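Local atomic coordinates of dihydropteroate synthase (Xanthomonas albilineans, PDB entry 6Q62), a protein that probably catalyses the condensation of para-aminobenzoate with 6-hydroxymethyl-7,8-dihydropterin diphosphate to give 7,8-dihydropteroate, a precursor of folate. Residues 82-87 against 109-114. Residues are numbered along the deposited sequence; the frame is centred on the assembly and turned at random.
Sequences RVIPVI and RAAVAA
Ile84 and Ile87, one helical turn apart, carry the side of helix 76-93 that meets the alanines of helix 105-114. The segment axes run nearly parallel, 14° apart, and approach to 9.2 Å; isoleucines fill the gap from one side and alanine methyls from the other. Although the CB of Ile84 does not point at the neighbour, its two chi torsions near -60° bend the chain so that CD1 lies over the backbone between Ala110 and Ala111, 3.6 Å from Ala111 N. Its other branch, CG2, stands anti to the backbone N and reaches the methyl of Ala114 at 4.0 Å. The CB of Ile87 is directed toward the other helix. With chi2 extended at 162°, its CD1 presses on Ala111 CB at 3.6 Å, while its CG2 touches Ala114 CB at 4.0 Å and also lies against that residue's carbonyl. The methyl of Ala114 thus touches the CG2 branches of both isoleucines. Alanine suits these places because its small side chain lets Ile84 CD1 and Ile87 CG2 come down to backbone atoms. The packing is by van der Waals contact, without polar side chains; deeper in, Ile87 also packs on Ile62 of strand 59-63. Helix 76-93 is the crossover between parallel neighbours 59-63 and 98-101, and helix 105-114 the next, leading from 98-101 to 118-121; successive crossover helices side by side outside the strands are characteristic of the TIM barrel.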
loop_
_atom_site.group_PDB
_atom_site.type_symbol
_atom_site.label_atom_id
_atom_site.label_comp_id
_atom_site.label_asym_id
_atom_site.label_seq_id
_atom_site.Cartn_x
_atom_site.Cartn_y
_atom_site.Cartn_z
ATOM N N ARG A 82 4.168 -17.325 29.185
ATOM C CA ARG A 82 3.941 -16.167 28.329
ATOM C C ARG A 82 2.559 -16.145 27.712
ATOM O O ARG A 82 1.865 -15.154 27.854
ATOM C CB ARG A 82 4.975 -16.142 27.208
ATOM C CG ARG A 82 6.383 -15.888 27.730
ATOM C CD ARG A 82 7.401 -16.181 26.658
ATOM N NE ARG A 82 8.754 -15.947 27.176
ATOM C CZ ARG A 82 9.850 -15.921 26.425
ATOM N NH1 ARG A 82 9.765 -16.067 25.107
ATOM N NH2 ARG A 82 11.034 -15.707 26.978
ATOM N N VAL A 83 2.167 -17.216 26.977
ATOM C CA VAL A 83 0.948 -17.150 26.168
ATOM C C VAL A 83 -0.330 -17.363 26.969
ATOM O O VAL A 83 -1.329 -16.734 26.627
ATOM C CB VAL A 83 0.976 -18.042 24.889
ATOM C CG1 VAL A 83 2.182 -17.698 24.020
ATOM C CG2 VAL A 83 0.959 -19.551 25.194
ATOM N N ILE A 84 -0.340 -18.237 27.995
ATOM C CA ILE A 84 -1.634 -18.518 28.666
ATOM C C ILE A 84 -2.240 -17.294 29.348
ATOM O O ILE A 84 -3.425 -17.028 29.119
ATOM C CB ILE A 84 -1.541 -19.748 29.620
ATOM C CG1 ILE A 84 -1.057 -21.007 28.858
ATOM C CG2 ILE A 84 -2.880 -19.974 30.400
ATOM C CD1 ILE A 84 -1.920 -21.395 27.625
ATOM N N PRO A 85 -1.502 -16.501 30.164
ATOM C CA PRO A 85 -2.148 -15.336 30.802
ATOM C C PRO A 85 -2.625 -14.314 29.754
ATOM O O PRO A 85 -3.651 -13.667 29.946
ATOM C CB PRO A 85 -1.059 -14.772 31.713
ATOM C CG PRO A 85 -0.041 -15.835 31.832
ATOM C CD PRO A 85 -0.093 -16.632 30.584
ATOM N N VAL A 86 -1.899 -14.192 28.624
ATOM C CA VAL A 86 -2.288 -13.269 27.543
ATOM C C VAL A 86 -3.592 -13.721 26.879
ATOM O O VAL A 86 -4.498 -12.907 26.697
ATOM C CB VAL A 86 -1.142 -13.078 26.518
ATOM C CG1 VAL A 86 -1.583 -12.228 25.310
ATOM C CG2 VAL A 86 0.050 -12.432 27.215
ATOM N N ILE A 87 -3.700 -15.028 26.571
ATOM C CA ILE A 87 -4.937 -15.568 25.990
ATOM C C ILE A 87 -6.107 -15.375 26.984
ATOM O O ILE A 87 -7.178 -14.937 26.574
ATOM C CB ILE A 87 -4.756 -17.060 25.606
ATOM C CG1 ILE A 87 -3.763 -17.176 24.432
ATOM C CG2 ILE A 87 -6.105 -17.714 25.241
ATOM C CD1 ILE A 87 -3.175 -18.533 24.237
ATOM N N ARG A 109 -2.957 -27.567 23.422
ATOM C CA ARG A 109 -4.044 -27.984 24.316
ATOM C C ARG A 109 -4.325 -26.971 25.401
ATOM O O ARG A 109 -5.486 -26.637 25.649
ATOM C CB ARG A 109 -3.721 -29.351 24.933
ATOM C CG ARG A 109 -3.666 -30.470 23.896
ATOM C CD ARG A 109 -3.469 -31.797 24.603
ATOM N NE ARG A 109 -3.418 -32.919 23.668
ATOM C CZ ARG A 109 -4.478 -33.610 23.270
ATOM N NH1 ARG A 109 -5.704 -33.252 23.659
ATOM N NH2 ARG A 109 -4.334 -34.629 22.453
ATOM N N ALA A 110 -3.277 -26.496 26.079
ATOM C CA ALA A 110 -3.438 -25.523 27.165
ATOM C C ALA A 110 -4.004 -24.190 26.643
ATOM O O ALA A 110 -4.867 -23.590 27.290
ATOM C CB ALA A 110 -2.103 -25.280 27.871
ATOM N N ALA A 111 -3.564 -23.758 25.455
ATOM C CA ALA A 111 -4.036 -22.501 24.877
ATOM C C ALA A 111 -5.507 -22.564 24.507
ATOM O O ALA A 111 -6.239 -21.633 24.833
ATOM C CB ALA A 111 -3.198 -22.133 23.673
ATOM N N VAL A 112 -5.957 -23.687 23.911
ATOM C CA VAL A 112 -7.375 -23.861 23.582
ATOM C C VAL A 112 -8.219 -23.921 24.859
ATOM O O VAL A 112 -9.261 -23.277 24.920
ATOM C CB VAL A 112 -7.624 -25.038 22.621
ATOM C CG1 VAL A 112 -9.125 -25.303 22.446
ATOM C CG2 VAL A 112 -6.977 -24.759 21.266
ATOM N N ALA A 113 -7.733 -24.606 25.919
ATOM C CA ALA A 113 -8.472 -24.639 27.187
ATOM C C ALA A 113 -8.590 -23.250 27.784
ATOM O O ALA A 113 -9.613 -22.941 28.387
ATOM C CB ALA A 113 -7.801 -25.572 28.177
ATOM N N ALA A 114 -7.580 -22.390 27.546
ATOM C CA ALA A 114 -7.533 -21.012 28.028
ATOM C C ALA A 114 -8.388 -20.038 27.182
ATOM O O ALA A 114 -8.613 -18.907 27.613
ATOM C CB ALA A 114 -6.078 -20.530 28.068
#